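Local coordinates for NADP-dependent glyceraldehyde-3-phosphate dehydrogenase (Bacillus halodurans, PDB 3PRL), which probably catalyses the NADP-dependent, non-phosphorylating oxidation of glyceraldehyde 3-phosphate, at residues V156-P161 / V183-A188; A176-N181 / P468-M473; I232-F237 / P255-L260. All coordinates share one frame; numbering follows the deposited sequence. Where two conformers were deposited one is given.

In the fold
All three contacts are buried, and none is a surface contact. Interactions 1 and 3 pair parallel strands of one sheet, which runs 182-186, 144-159, 234-238, 256-259 across its middle; L157 joins the two, its N and O bonding to M234 and T236. Both rely on backbone hydrogen bonds and apolar side chains, but interaction 1 ends at residues that bind NADP, whereas interaction 3 ends at the predicted active-site E259 and reaches a second subunit. Interaction 2 differs: two helix ends meet beside the sheet through one hydrogen bond from the N181 amide to a backbone carbonyl and apolar packing. Its A176 and L177 also pack on V183 of interaction 1, as helix 167-178 crosses between that interaction's strands.

Interaction 1 (V156-P161 / V183-A188); sequences VLAISP and VVFKPA
F185 lies opposite A158 in parallel strand pairing, and its ring runs on along the strand to S160. From CB, on the same sheet face as A158, the side chain sets off with CG anti to the backbone N (chi1 178°). CD1 then passes A158 O at 3.6 Å, and the next ring atom, CE1, meets S160 OG at 3.3 Å. CZ, the tip, is 3.6 Å from the same hydroxyl, which sits near the ring plane at its edge. P187 CD lies over the centre of one face, while helices 167-178 and 192-204 also pack against the ring. Beneath it the backbone ladder is regular: K186 N donates to A158 O at 2.9 Å, almost straight (171°), preceded by A158 N to V184 O and V184 N to V156 O. On the other face L157 CD1 touches V184 CG1 at 3.8 Å. Further along, the direct bonds S160 N to K186 O and A188 N to S160 O are weak, and a water accepts from A188 N while also bonding S160 OG. The strong bonds give way to weak ones and a water near S160, which with K186 binds NADP, at the carboxyl ends of the parallel strands of a beta-alpha-beta unit.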
loop_
_atom_site.group_PDB
_atom_site.type_symbol
_atom_site.label_atom_id
_atom_site.label_comp_id
_atom_site.label_asym_id
_atom_site.label_seq_id
_atom_site.Cartn_x
_atom_site.Cartn_y
_atom_site.Cartn_z
ATOM N N VAL D 156 3.725 -20.980 16.546
ATOM C CA VAL D 156 4.660 -21.091 15.416
ATOM C C VAL D 156 5.864 -21.912 15.813
ATOM O O VAL D 156 6.480 -21.659 16.855
ATOM C CB VAL D 156 5.094 -19.677 14.867
ATOM C CG1 VAL D 156 6.298 -19.745 13.929
ATOM C CG2 VAL D 156 3.920 -19.001 14.143
ATOM N N LEU D 157 6.189 -22.909 14.989
ATOM C CA LEU D 157 7.388 -23.712 15.203
ATOM C C LEU D 157 8.524 -23.120 14.399
ATOM O O LEU D 157 8.444 -23.035 13.171
ATOM C CB LEU D 157 7.163 -25.183 14.815
ATOM C CG LEU D 157 8.426 -26.057 14.990
ATOM C CD1 LEU D 157 8.640 -26.420 16.446
ATOM C CD2 LEU D 157 8.375 -27.301 14.131
ATOM N N ALA D 158 9.549 -22.670 15.117
ATOM C CA ALA D 158 10.740 -22.071 14.536
ATOM C C ALA D 158 11.888 -23.032 14.738
ATOM O O ALA D 158 12.210 -23.407 15.882
ATOM C CB ALA D 158 11.059 -20.739 15.202
ATOM N N ILE D 159 12.491 -23.434 13.622
ATOM C CA ILE D 159 13.594 -24.386 13.631
ATOM C C ILE D 159 14.776 -23.732 12.938
ATOM O O ILE D 159 14.743 -23.488 11.736
ATOM C CB ILE D 159 13.228 -25.707 12.910
ATOM C CG1 ILE D 159 11.760 -26.092 13.169
ATOM C CG2 ILE D 159 14.234 -26.840 13.307
ATOM C CD1 ILE D 159 11.185 -27.051 12.092
ATOM N N SER D 160 15.811 -23.445 13.710
ATOM C CA SER D 160 16.961 -22.706 13.207
ATOM C C SER D 160 18.227 -23.578 13.035
ATOM O O SER D 160 18.335 -24.634 13.663
ATOM C CB SER D 160 17.220 -21.478 14.090
ATOM O OG SER D 160 17.603 -21.850 15.401
ATOM N N PRO D 161 19.182 -23.126 12.183
ATOM C CA PRO D 161 20.392 -23.881 11.832
ATOM C C PRO D 161 21.604 -23.545 12.721
ATOM O O PRO D 161 21.481 -22.721 13.621
ATOM C CB PRO D 161 20.656 -23.415 10.405
ATOM C CG PRO D 161 20.229 -21.968 10.423
ATOM C CD PRO D 161 19.205 -21.790 11.550
ATOM N N VAL D 183 5.608 -19.123 20.313
ATOM C CA VAL D 183 6.680 -19.868 19.670
ATOM C C VAL D 183 7.103 -21.124 20.421
ATOM O O VAL D 183 7.339 -21.122 21.642
ATOM C CB VAL D 183 7.911 -18.981 19.342
ATOM C CG1 VAL D 183 9.042 -19.819 18.804
ATOM C CG2 VAL D 183 7.568 -17.897 18.324
ATOM N N VAL D 184 7.178 -22.212 19.666
ATOM C CA VAL D 184 7.986 -23.355 20.062
ATOM C C VAL D 184 9.291 -23.257 19.276
ATOM O O VAL D 184 9.282 -23.304 18.043
ATOM C CB VAL D 184 7.242 -24.679 19.830
ATOM C CG1 VAL D 184 8.142 -25.859 20.140
ATOM C CG2 VAL D 184 6.035 -24.722 20.720
ATOM N N PHE D 185 10.389 -23.038 20.001
ATOM C CA PHE D 185 11.721 -22.833 19.429
ATOM C C PHE D 185 12.596 -24.089 19.537
ATOM O O PHE D 185 12.900 -24.555 20.644
ATOM C CB PHE D 185 12.427 -21.662 20.124
ATOM C CG PHE D 185 13.856 -21.400 19.629
ATOM C CD1 PHE D 185 14.181 -21.509 18.269
ATOM C CD2 PHE D 185 14.864 -21.024 20.525
ATOM C CE1 PHE D 185 15.472 -21.285 17.803
ATOM C CE2 PHE D 185 16.167 -20.773 20.065
ATOM C CZ PHE D 185 16.474 -20.904 18.701
ATOM N N LYS D 186 12.999 -24.620 18.386
ATOM C CA LYS D 186 13.966 -25.743 18.332
ATOM C C LYS D 186 15.260 -25.348 17.624
ATOM O O LYS D 186 15.301 -25.354 16.396
ATOM C CB LYS D 186 13.343 -26.987 17.661
ATOM C CG LYS D 186 14.286 -28.238 17.547
ATOM C CD LYS D 186 15.157 -28.442 18.800
ATOM C CE LYS D 186 16.473 -29.161 18.510
ATOM N NZ LYS D 186 17.556 -28.730 19.463
ATOM N N PRO D 187 16.331 -25.018 18.395
ATOM C CA PRO D 187 17.613 -24.684 17.746
ATOM C C PRO D 187 18.275 -25.903 17.129
ATOM O O PRO D 187 17.984 -27.008 17.538
ATOM C CB PRO D 187 18.488 -24.185 18.910
ATOM C CG PRO D 187 17.863 -24.726 20.136
ATOM C CD PRO D 187 16.395 -24.845 19.859
ATOM N N ALA D 188 19.162 -25.715 16.155
ATOM C CA ALA D 188 20.069 -26.794 15.796
ATOM C C ALA D 188 20.825 -27.165 17.075
ATOM O O ALA D 188 21.168 -26.282 17.888
ATOM C CB ALA D 188 21.031 -26.342 14.726
HETATM O O HOH W 1 20.163 -23.180 16.028
#

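Interaction 2 (A176-N181 / P468-M473); sequences ALVTGN and PSLLSM
M473 and N181 meet where helix 167-178 ends in a Schellman motif, with G180 at positive phi and N181 N and G180 N bonding back to A176 O and L177 O. The M473 side chain crosses that of N181 at about a right angle, and it lies across T179 in the same way. N181 ND2 donates to M473 O at 2.8 Å; this acceptor is tilted somewhat out of the amide plane. The other end of the amide is held as well, since OD1 accepts from G154 N of strand 144-159, so the group is fixed in its rotation. M473 CB rests 3.6 Å from T179 OG1, a hydroxyl whose hydrogen bond goes back to P175 O within the helix, and M473 SD reaches A176 CB at 3.7 Å. Further along, L470 CD2 meets V178 CG1 at 3.8 Å, the two side chains crossing obliquely; L470 also lies on P175. The arrangement joins two helix ends far apart in the sequence, that of helix 466-472 being followed at once by strand 474-482. A176 O receives both N181 N and N181 ND2, the latter at 3.2 Å, in the carbonyl plane and on a lone pair.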
loop_
_atom_site.group_PDB
_atom_site.type_symbol
_atom_site.label_atom_id
_atom_site.label_comp_id
_atom_site.label_asym_id
_atom_site.label_seq_id
_atom_site.Cartn_x
_atom_site.Cartn_y
_atom_site.Cartn_z
ATOM N N ALA D 176 7.057 -13.502 14.699
ATOM C CA ALA D 176 6.022 -14.369 15.263
ATOM C C ALA D 176 5.355 -13.798 16.515
ATOM O O ALA D 176 4.120 -13.734 16.594
ATOM C CB ALA D 176 6.581 -15.785 15.522
ATOM N N LEU D 177 6.155 -13.358 17.482
ATOM C CA LEU D 177 5.598 -12.883 18.753
ATOM C C LEU D 177 4.953 -11.522 18.609
ATOM O O LEU D 177 3.910 -11.253 19.220
ATOM C CB LEU D 177 6.674 -12.777 19.829
ATOM C CG LEU D 177 7.611 -13.959 20.128
ATOM C CD1 LEU D 177 8.639 -13.498 21.143
ATOM C CD2 LEU D 177 6.877 -15.186 20.622
ATOM N N VAL D 178 5.578 -10.651 17.822
ATOM C CA VAL D 178 5.058 -9.289 17.707
ATOM C C VAL D 178 3.722 -9.231 16.972
ATOM O O VAL D 178 2.951 -8.275 17.153
ATOM C CB VAL D 178 6.070 -8.304 17.096
ATOM C CG1 VAL D 178 6.152 -8.473 15.587
ATOM C CG2 VAL D 178 5.670 -6.893 17.466
ATOM N N THR D 179 3.430 -10.251 16.164
ATOM C CA THR D 179 2.134 -10.288 15.458
ATOM C C THR D 179 1.131 -11.108 16.246
ATOM O O THR D 179 -0.001 -11.325 15.795
ATOM C CB THR D 179 2.229 -10.846 14.026
ATOM O OG1 THR D 179 2.612 -12.223 14.062
ATOM C CG2 THR D 179 3.219 -10.040 13.178
ATOM N N GLY D 180 1.552 -11.577 17.416
ATOM C CA GLY D 180 0.615 -12.150 18.366
ATOM C C GLY D 180 0.518 -13.655 18.375
ATOM O O GLY D 180 -0.408 -14.213 18.965
ATOM N N ASN D 181 1.478 -14.313 17.723
ATOM C CA ASN D 181 1.638 -15.776 17.787
ATOM C C ASN D 181 2.460 -16.112 19.025
ATOM O O ASN D 181 3.020 -15.227 19.642
ATOM C CB ASN D 181 2.371 -16.285 16.538
ATOM C CG ASN D 181 1.611 -15.989 15.246
ATOM O OD1 ASN D 181 0.729 -16.754 14.861
ATOM N ND2 ASN D 181 1.961 -14.878 14.569
ATOM N N PRO D 468 7.803 -9.445 4.750
ATOM C CA PRO D 468 7.228 -10.704 4.243
ATOM C C PRO D 468 7.073 -11.733 5.356
ATOM O O PRO D 468 6.119 -12.519 5.340
ATOM C CB PRO D 468 8.272 -11.186 3.215
ATOM C CG PRO D 468 8.915 -9.919 2.749
ATOM C CD PRO D 468 8.971 -9.027 3.949
ATOM N N SER D 469 8.010 -11.716 6.310
ATOM C CA SER D 469 7.932 -12.552 7.500
ATOM C C SER D 469 6.661 -12.295 8.285
ATOM O O SER D 469 5.976 -13.236 8.669
ATOM C CB SER D 469 9.151 -12.327 8.403
ATOM O OG SER D 469 10.285 -12.903 7.770
ATOM N N LEU D 470 6.336 -11.027 8.517
ATOM C CA LEU D 470 5.133 -10.682 9.302
ATOM C C LEU D 470 3.840 -11.227 8.710
ATOM O O LEU D 470 2.962 -11.687 9.457
ATOM C CB LEU D 470 5.040 -9.171 9.502
ATOM C CG LEU D 470 6.168 -8.665 10.398
ATOM C CD1 LEU D 470 6.441 -7.209 10.175
ATOM C CD2 LEU D 470 5.821 -8.913 11.836
ATOM N N LEU D 471 3.742 -11.165 7.375
ATOM C CA LEU D 471 2.600 -11.650 6.594
ATOM C C LEU D 471 2.484 -13.164 6.625
ATOM O O LEU D 471 1.380 -13.726 6.588
ATOM C CB LEU D 471 2.723 -11.194 5.119
ATOM C CG LEU D 471 2.223 -9.786 4.703
ATOM C CD1 LEU D 471 2.403 -8.715 5.768
ATOM C CD2 LEU D 471 2.839 -9.296 3.383
ATOM N N SER D 472 3.630 -13.830 6.653
ATOM C CA SER D 472 3.629 -15.277 6.693
ATOM C C SER D 472 3.230 -15.767 8.090
ATOM O O SER D 472 2.861 -16.939 8.260
ATOM C CB SER D 472 4.998 -15.809 6.292
ATOM O OG SER D 472 5.962 -15.427 7.247
ATOM N N MET D 473 3.265 -14.851 9.062
ATOM C CA MET D 473 2.951 -15.161 10.458
ATOM C C MET D 473 1.485 -14.912 10.813
ATOM O O MET D 473 1.071 -15.112 11.955
ATOM C CB MET D 473 3.819 -14.324 11.404
ATOM C CG MET D 473 5.326 -14.406 11.164
ATOM S SD MET D 473 6.125 -15.893 11.803
ATOM C CE MET D 473 7.768 -15.752 11.103
#

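Interaction 3 (I232-F237 / P255-L260); sequences IDMITF and PVVLEL
Strands 234-237 and 256-259 run parallel, their directions within 2° of each other, and I235 and F237 of the first alternate with P255, V257 and E259 of the second in the hydrogen-bond ladder. I235 N donates to P255 O and V257 N to I235 O, the latter at 2.8 Å and almost linear (175°); F237 N follows onto V257 O, tilted from the carbonyl plane. A fourth bond, from E259 N to F237 O, is modelled rather short; E259, last residue of its strand, is predicted to be at the active site, and in one of its two conformers OE1 forms a salt bridge with R446. F237 has the largest share of the buried surface. With CG anti to its backbone N (chi1 166°), its ring extends toward L260, whose CD2 comes in the ring plane at the edge, 3.5 Å from F237 CE2. L258 CD2 approaches the same ring obliquely, 3.7 Å from F237 CD2. Helix 241-250, which links the two strands in a beta-alpha-beta crossover, packs on this face of the sheet through T243 and I247, and T243 binds NADP; the layout is that of the Rossmann-like cofactor domain of aldehyde dehydrogenases. L258 and L260 also touch M253 of the second subunit. On the opposite face T236 and V257 lie side by side, with T236 OG1 3.8 Å from V257 CG1; this buried hydroxyl has no hydrogen-bonding partner in the model. M234, bent at chi2, brings CE to V257 CG2 at 3.9 Å, while its side chain crosses that of P255 at about a right angle, CG 4.1 Å from P255 CB.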
loop_
_atom_site.group_PDB
_atom_site.type_symbol
_atom_site.label_atom_id
_atom_site.label_comp_id
_atom_site.label_asym_id
_atom_site.label_seq_id
_atom_site.Cartn_x
_atom_site.Cartn_y
_atom_site.Cartn_z
ATOM N N ILE D 232 0.524 -27.334 16.084
ATOM C CA ILE D 232 1.350 -26.399 15.320
ATOM C C ILE D 232 0.551 -25.845 14.142
ATOM O O ILE D 232 -0.044 -26.606 13.352
ATOM C CB ILE D 232 2.652 -27.082 14.806
ATOM C CG1 ILE D 232 3.513 -27.613 15.976
ATOM C CG2 ILE D 232 3.447 -26.158 13.870
ATOM C CD1 ILE D 232 4.163 -26.549 16.872
ATOM N N ASP D 233 0.531 -24.515 14.036
ATOM C CA ASP D 233 -0.279 -23.834 13.049
ATOM C C ASP D 233 0.588 -23.210 11.967
ATOM O O ASP D 233 0.065 -22.629 11.040
ATOM C CB ASP D 233 -1.142 -22.764 13.732
ATOM C CG ASP D 233 -1.892 -23.312 14.930
ATOM O OD1 ASP D 233 -2.923 -23.988 14.725
ATOM O OD2 ASP D 233 -1.438 -23.092 16.082
ATOM N N MET D 234 1.912 -23.322 12.105
ATOM C CA MET D 234 2.858 -22.791 11.126
ATOM C C MET D 234 4.281 -23.273 11.394
ATOM O O MET D 234 4.737 -23.275 12.557
ATOM C CB MET D 234 2.819 -21.249 11.141
ATOM C CG MET D 234 3.494 -20.554 9.957
ATOM S SD MET D 234 5.183 -19.974 10.254
ATOM C CE MET D 234 5.395 -19.081 8.717
ATOM N N ILE D 235 4.982 -23.658 10.321
ATOM C CA ILE D 235 6.400 -24.026 10.405
ATOM C C ILE D 235 7.297 -23.082 9.603
ATOM O O ILE D 235 7.022 -22.817 8.441
ATOM C CB ILE D 235 6.690 -25.506 9.926
ATOM C CG1 ILE D 235 5.803 -26.511 10.648
ATOM C CG2 ILE D 235 8.180 -25.876 10.101
ATOM C CD1 ILE D 235 6.026 -26.567 12.096
ATOM N N THR D 236 8.367 -22.594 10.232
ATOM C CA THR D 236 9.430 -21.879 9.511
ATOM C C THR D 236 10.819 -22.461 9.770
ATOM O O THR D 236 11.299 -22.518 10.907
ATOM C CB THR D 236 9.405 -20.373 9.785
ATOM O OG1 THR D 236 10.489 -19.757 9.094
ATOM C CG2 THR D 236 9.480 -20.074 11.295
ATOM N N PHE D 237 11.477 -22.875 8.696
ATOM C CA PHE D 237 12.667 -23.695 8.845
ATOM C C PHE D 237 13.785 -23.257 7.927
ATOM O O PHE D 237 13.583 -23.008 6.725
ATOM C CB PHE D 237 12.290 -25.170 8.613
ATOM C CG PHE D 237 13.463 -26.095 8.397
ATOM C CD1 PHE D 237 14.014 -26.799 9.461
ATOM C CD2 PHE D 237 13.988 -26.284 7.127
ATOM C CE1 PHE D 237 15.096 -27.677 9.261
ATOM C CE2 PHE D 237 15.064 -27.143 6.917
ATOM C CZ PHE D 237 15.612 -27.846 7.987
ATOM N N PRO D 255 0.739 -23.671 6.974
ATOM C CA PRO D 255 1.742 -23.014 6.137
ATOM C C PRO D 255 3.135 -23.479 6.532
ATOM O O PRO D 255 3.399 -23.655 7.722
ATOM C CB PRO D 255 1.566 -21.532 6.473
ATOM C CG PRO D 255 0.297 -21.440 7.305
ATOM C CD PRO D 255 0.073 -22.737 7.909
ATOM N N VAL D 256 3.999 -23.682 5.536
ATOM C CA VAL D 256 5.373 -24.091 5.764
ATOM C C VAL D 256 6.336 -23.244 4.936
ATOM O O VAL D 256 6.263 -23.210 3.712
ATOM C CB VAL D 256 5.610 -25.614 5.502
ATOM C CG1 VAL D 256 7.017 -26.016 5.940
ATOM C CG2 VAL D 256 4.594 -26.442 6.259
ATOM N N VAL D 257 7.221 -22.555 5.647
ATOM C CA VAL D 257 8.208 -21.673 5.058
ATOM C C VAL D 257 9.583 -22.346 5.216
ATOM O O VAL D 257 9.943 -22.790 6.295
ATOM C CB VAL D 257 8.130 -20.260 5.706
ATOM C CG1 VAL D 257 9.398 -19.441 5.485
ATOM C CG2 VAL D 257 6.905 -19.494 5.164
ATOM N N LEU D 258 10.317 -22.467 4.113
ATOM C CA LEU D 258 11.613 -23.140 4.141
ATOM C C LEU D 258 12.712 -22.306 3.497
ATOM O O LEU D 258 12.537 -21.750 2.405
ATOM C CB LEU D 258 11.541 -24.505 3.438
ATOM C CG LEU D 258 10.504 -25.555 3.847
ATOM C CD1 LEU D 258 10.388 -26.665 2.804
ATOM C CD2 LEU D 258 10.869 -26.148 5.199
ATOM N N GLU D 259 13.827 -22.217 4.208
ATOM C CA GLU D 259 15.053 -21.666 3.670
ATOM C C GLU D 259 16.054 -22.814 3.596
ATOM O O GLU D 259 16.506 -23.314 4.621
ATOM C CB GLU D 259 15.547 -20.524 4.568
ATOM C CG GLU D 259 14.439 -19.509 4.858
ATOM C CD GLU D 259 14.828 -18.439 5.848
ATOM O OE1 GLU D 259 14.226 -17.350 5.783
ATOM O OE2 GLU D 259 15.717 -18.675 6.690
ATOM N N LEU D 260 16.382 -23.237 2.385
ATOM C CA LEU D 260 17.253 -24.402 2.203
ATOM C C LEU D 260 18.552 -24.040 1.477
ATOM O O LEU D 260 19.039 -22.909 1.582
ATOM C CB LEU D 260 16.493 -25.565 1.516
ATOM C CG LEU D 260 15.077 -25.792 2.094
ATOM C CD1 LEU D 260 14.229 -26.731 1.281
ATOM C CD2 LEU D 260 15.130 -26.241 3.532
#